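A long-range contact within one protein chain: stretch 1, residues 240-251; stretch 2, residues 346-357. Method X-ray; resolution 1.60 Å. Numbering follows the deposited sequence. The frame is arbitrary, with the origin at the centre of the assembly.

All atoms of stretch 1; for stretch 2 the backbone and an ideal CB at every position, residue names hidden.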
# COMPACT_ATOMS: atom_id res chain seq x y z
N PRO A 240 -16.33 20.04 4.28
CA PRO A 240 -17.26 21.06 4.75
C PRO A 240 -18.45 20.54 5.58
O PRO A 240 -18.85 21.14 6.59
CB PRO A 240 -17.77 21.68 3.43
CG PRO A 240 -16.75 21.34 2.39
CD PRO A 240 -16.03 20.08 2.86
N GLU A 241 -19.01 19.40 5.16
CA GLU A 241 -20.17 18.77 5.81
C GLU A 241 -20.07 17.26 5.72
O GLU A 241 -19.37 16.79 4.82
CB GLU A 241 -21.45 19.25 5.11
CG GLU A 241 -22.67 19.17 5.95
CD GLU A 241 -23.78 20.15 5.58
OE1 GLU A 241 -23.56 21.14 4.86
OE2 GLU A 241 -24.84 19.91 6.05
N MET A 242 -20.78 16.57 6.60
CA MET A 242 -20.90 15.11 6.57
C MET A 242 -22.33 14.76 6.98
O MET A 242 -22.88 15.40 7.91
CB MET A 242 -19.89 14.47 7.52
CG MET A 242 -18.50 14.79 7.14
SD MET A 242 -17.20 14.03 8.13
CE MET A 242 -17.12 15.25 9.45
N LEU A 243 -22.92 13.80 6.30
CA LEU A 243 -24.31 13.36 6.56
C LEU A 243 -24.40 11.85 6.47
O LEU A 243 -23.93 11.28 5.42
CB LEU A 243 -25.23 14.04 5.56
CG LEU A 243 -26.71 13.74 5.72
CD1 LEU A 243 -27.27 14.41 6.96
CD2 LEU A 243 -27.47 14.22 4.50
N SER A 244 -24.88 11.25 7.53
CA SER A 244 -24.98 9.78 7.65
C SER A 244 -26.38 9.30 7.37
O SER A 244 -27.37 10.05 7.45
CB SER A 244 -24.52 9.28 8.98
OG SER A 244 -23.18 9.57 9.17
N PHE A 245 -26.48 8.02 7.05
CA PHE A 245 -27.76 7.40 6.74
C PHE A 245 -27.81 5.97 7.27
O PHE A 245 -26.77 5.30 7.48
CB PHE A 245 -28.00 7.46 5.25
CG PHE A 245 -26.92 6.84 4.41
CD1 PHE A 245 -26.93 5.49 4.10
CD2 PHE A 245 -25.92 7.63 3.89
CE1 PHE A 245 -25.94 4.98 3.28
CE2 PHE A 245 -24.93 7.10 3.07
CZ PHE A 245 -24.96 5.77 2.77
N ALA A 246 -29.04 5.54 7.48
CA ALA A 246 -29.39 4.16 7.86
C ALA A 246 -30.41 3.70 6.84
O ALA A 246 -31.34 4.49 6.48
CB ALA A 246 -29.94 4.09 9.26
N ILE A 247 -30.26 2.50 6.35
CA ILE A 247 -31.22 1.91 5.39
C ILE A 247 -31.67 0.57 5.95
O ILE A 247 -30.81 -0.26 6.21
CB ILE A 247 -30.65 1.75 3.97
CG1 ILE A 247 -29.68 2.90 3.61
CG2 ILE A 247 -31.81 1.66 3.02
CD1 ILE A 247 -29.14 2.81 2.24
N TYR A 248 -32.96 0.46 6.21
CA TYR A 248 -33.52 -0.73 6.89
C TYR A 248 -34.19 -1.62 5.86
O TYR A 248 -35.04 -1.15 5.09
CB TYR A 248 -34.52 -0.30 7.94
CG TYR A 248 -33.96 0.74 8.87
CD1 TYR A 248 -33.01 0.41 9.81
CD2 TYR A 248 -34.41 2.04 8.82
CE1 TYR A 248 -32.50 1.35 10.69
CE2 TYR A 248 -33.92 2.99 9.69
CZ TYR A 248 -32.97 2.64 10.63
OH TYR A 248 -32.52 3.60 11.48
N PHE A 249 -33.90 -2.91 5.93
CA PHE A 249 -34.49 -3.90 4.99
C PHE A 249 -35.30 -4.88 5.83
O PHE A 249 -34.83 -5.36 6.88
CB PHE A 249 -33.37 -4.54 4.18
CG PHE A 249 -32.62 -3.52 3.38
CD1 PHE A 249 -33.07 -3.13 2.14
CD2 PHE A 249 -31.53 -2.86 3.93
CE1 PHE A 249 -32.42 -2.16 1.43
CE2 PHE A 249 -30.83 -1.91 3.19
CZ PHE A 249 -31.29 -1.54 1.95
N GLU A 250 -36.52 -5.16 5.37
CA GLU A 250 -37.54 -5.86 6.17
C GLU A 250 -37.30 -7.38 6.16
O GLU A 250 -38.01 -8.08 6.89
CB GLU A 250 -38.93 -5.46 5.64
CG GLU A 250 -39.29 -6.11 4.34
CD GLU A 250 -40.72 -5.85 3.87
OE1 GLU A 250 -41.38 -5.03 4.49
OE2 GLU A 250 -41.10 -6.44 2.85
N ASN A 251 -36.49 -7.90 5.23
CA ASN A 251 -36.42 -9.36 5.05
C ASN A 251 -34.98 -9.85 5.26
O ASN A 251 -34.06 -9.24 4.69
CB ASN A 251 -36.95 -9.73 3.66
CG ASN A 251 -37.42 -11.16 3.57
OD1 ASN A 251 -36.74 -12.12 3.98
ND2 ASN A 251 -38.63 -11.32 3.04
N UNK A 346 -38.09 -3.82 -2.20
CA UNK A 346 -39.39 -3.68 -1.57
C UNK A 346 -39.28 -3.64 -0.04
O UNK A 346 -38.57 -4.44 0.57
CB UNK A 346 -40.30 -4.83 -2.00
N UNK A 347 -39.97 -2.69 0.56
CA UNK A 347 -40.01 -2.57 2.02
C UNK A 347 -38.86 -1.78 2.63
O UNK A 347 -38.95 -1.50 3.84
CB UNK A 347 -40.03 -3.97 2.64
N UNK A 348 -37.83 -1.42 1.86
CA UNK A 348 -36.67 -0.65 2.38
C UNK A 348 -37.14 0.72 2.86
O UNK A 348 -38.09 1.28 2.28
CB UNK A 348 -35.59 -0.49 1.31
N UNK A 349 -36.50 1.21 3.90
CA UNK A 349 -36.75 2.54 4.51
C UNK A 349 -35.41 3.25 4.73
O UNK A 349 -34.45 2.64 5.21
CB UNK A 349 -37.51 2.41 5.83
N UNK A 350 -35.34 4.51 4.34
CA UNK A 350 -34.11 5.31 4.36
C UNK A 350 -34.26 6.43 5.40
O UNK A 350 -35.29 7.13 5.39
CB UNK A 350 -33.81 5.89 2.98
N UNK A 351 -33.23 6.66 6.17
CA UNK A 351 -33.18 7.81 7.13
C UNK A 351 -31.78 8.42 7.08
O UNK A 351 -30.82 7.70 6.82
CB UNK A 351 -33.52 7.37 8.56
N UNK A 352 -31.66 9.67 7.47
CA UNK A 352 -30.36 10.31 7.71
C UNK A 352 -30.34 10.72 9.17
O UNK A 352 -31.37 10.66 9.81
CB UNK A 352 -30.13 11.51 6.79
N UNK A 353 -29.19 11.16 9.65
CA UNK A 353 -29.07 11.64 11.05
C UNK A 353 -29.83 12.93 11.20
O UNK A 353 -30.00 13.36 12.38
CB UNK A 353 -27.61 11.84 11.45
N UNK A 354 -30.25 13.58 10.11
CA UNK A 354 -31.16 14.75 10.22
C UNK A 354 -32.62 14.30 10.38
O UNK A 354 -33.32 14.95 11.12
CB UNK A 354 -31.03 15.65 8.99
N UNK A 355 -33.09 13.29 9.66
CA UNK A 355 -34.50 12.81 9.76
C UNK A 355 -34.68 11.89 10.97
O UNK A 355 -35.79 11.78 11.45
CB UNK A 355 -34.91 12.07 8.49
N UNK A 356 -33.61 11.29 11.46
CA UNK A 356 -33.64 10.43 12.65
C UNK A 356 -32.53 10.94 13.56
O UNK A 356 -31.52 10.27 13.79
CB UNK A 356 -33.46 8.95 12.30
N UNK A 357 -32.71 12.14 14.14
CA UNK A 357 -31.70 12.70 15.03
C UNK A 357 -31.70 11.95 16.36
O UNK A 357 -32.69 11.29 16.70
CB UNK A 357 -31.95 14.19 15.26

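The two backbones run antiparallel, their strand axes at 159° and 4.5 Å apart at closest approach, so positions 349-352 can each be judged against a bridge partner, Tyr-248 to Phe-245.

Position 346 has its ideal CB pointing sideways, 5.2 Å from Glu-250 OE2. With phi near -53° and psi 133°, many residues fit, proline included. It is Pro-346, whose O accepts from a water that in turn accepts from Glu-250 N.

At position 347 phi is positive (86°, psi -9°), and the ideal CB would lie 2.4 Å from Glu-250 CD, a clash, while also jamming against the carbonyl of the preceding residue. Glycine is called for on both counts. Gly-347 CA sits 3.7 Å from Glu-250 OE1.

Position 348 places its CB 3.6 Å from Phe-249 CE1 and 3.9 Å from Tyr-248 O, which favours something small and apolar. Ala-348 fits, its CB in apolar contact with Phe-249 CE1 (3.6 Å).

At 349 two backbone hydrogen bonds pair with Tyr-248: Tyr-248 N to 349 O (2.8 Å) and 349 N to Tyr-248 O (3.0 Å). The CB shares a sheet face with Tyr-248 and lies 4.3 Å from its CD2, so a long chain would suit, whether aliphatic, aromatic or cationic. Arg-349 sets one guanidinium face over Tyr-248 CD2, with NH2 3.3 Å from Tyr-248 CD2.

Position 350 turns to the other face, beside Ile-247 and Phe-245; its CB is 4.7 Å from Ile-247 CG2. A large apolar residue is expected. Phe-350 reaches Ile-247 CG1 with CD1 (3.6 Å) and Phe-245 CB with CZ (3.5 Å). The two phenyl planes are near parallel, at 23°, but slid apart with centroids 5.5 Å apart, so they barely overlap.

At position 351, Ala-246 N donates to 351 O and 351 N to Ala-246 O, both at 2.9 Å; the CB returns to the Tyr-248 face, 4.5 Å from Tyr-248 CE2. The alanine leaves room, so a medium or long chain, polar or apolar, is plausible. Glu-351 brings CG to the Tyr-248 ring edge, 3.9 Å from CE2, and its OE2 forms a salt bridge with Arg-349 NH1 (2.8 Å).

At 352 the CB is tight against Ser-244 O (3.2 Å) and 4.1 Å from Leu-243 CD1, consistent with a compact or beta-branched residue. Thr-352 uses OG1 to accept from the backbone N of position 355 (3.2 Å).

Position 353 leaves the strand with helical angles, and its N donates to Ser-244 O (3.1 Å). Ser-244 N is a donor nearby, inviting an acceptor two bonds beyond CB, as in Asn or Asp. Ser-244 N donates to Asn-353 OD1 (2.8 Å), while ND2 donates to a water bound to Met-242 O.

Position 354 has its CB 4.4 Å from Leu-243 CD1, allowing many chains; it is Glu-354.

Position 355 is out of reach and undetermined; Thr-355 OG1 donates to Glu-351 OE1 (2.7 Å).

Position 356 points toward stretch 1, its CB 5.5 Å from Tyr-248 OH, suiting a mid-sized chain. Leu-356 CD2 comes within 3.4 Å of Tyr-248 OH.

Position 357 meets nothing here; it is Pro-357.

Stretch 2 346-357: PGARFETNETLP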
# COMPACT_ATOMS: atom_id res chain seq x y z
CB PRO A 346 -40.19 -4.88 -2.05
CG PRO A 346 -39.54 -5.24 -3.39
CD PRO A 346 -38.07 -4.89 -3.24
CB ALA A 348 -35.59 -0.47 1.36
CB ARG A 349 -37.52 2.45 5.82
CG ARG A 349 -37.84 3.81 6.42
CD ARG A 349 -38.86 3.72 7.53
NE ARG A 349 -38.43 2.83 8.58
CZ ARG A 349 -37.61 3.16 9.58
NH1 ARG A 349 -37.14 4.37 9.68
NH2 ARG A 349 -37.26 2.25 10.49
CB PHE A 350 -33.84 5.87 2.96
CG PHE A 350 -32.54 6.59 2.80
CD1 PHE A 350 -31.38 5.89 2.46
CD2 PHE A 350 -32.45 7.95 3.03
CE1 PHE A 350 -30.18 6.56 2.33
CE2 PHE A 350 -31.26 8.63 2.82
CZ PHE A 350 -30.13 7.94 2.48
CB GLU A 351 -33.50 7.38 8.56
CG GLU A 351 -34.83 6.68 8.77
CD GLU A 351 -36.07 7.51 8.48
OE1 GLU A 351 -35.97 8.77 8.41
OE2 GLU A 351 -37.15 6.89 8.39
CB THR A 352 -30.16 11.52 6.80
OG1 THR A 352 -31.00 12.56 7.29
CG2 THR A 352 -30.47 11.27 5.34
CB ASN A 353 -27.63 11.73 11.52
CG ASN A 353 -26.78 12.64 10.68
OD1 ASN A 353 -26.51 12.33 9.52
ND2 ASN A 353 -26.38 13.77 11.25
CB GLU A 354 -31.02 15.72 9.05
CG GLU A 354 -29.68 16.38 8.99
CD GLU A 354 -29.40 17.19 7.74
OE1 GLU A 354 -30.03 16.95 6.70
OE2 GLU A 354 -28.48 17.98 7.78
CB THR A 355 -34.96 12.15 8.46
OG1 THR A 355 -34.28 10.89 8.33
CG2 THR A 355 -34.73 13.02 7.25
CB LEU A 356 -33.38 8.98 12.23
CG LEU A 356 -33.51 7.97 13.35
CD1 LEU A 356 -34.97 7.76 13.71
CD2 LEU A 356 -32.86 6.67 12.94
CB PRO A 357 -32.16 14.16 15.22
CG PRO A 357 -33.64 14.02 15.13
CD PRO A 357 -33.90 12.98 14.05
O HOH W 1 -24.79 15.80 9.68
O HOH W 2 -37.63 -1.40 6.25
O HOH W 3 -36.60 -4.50 2.56
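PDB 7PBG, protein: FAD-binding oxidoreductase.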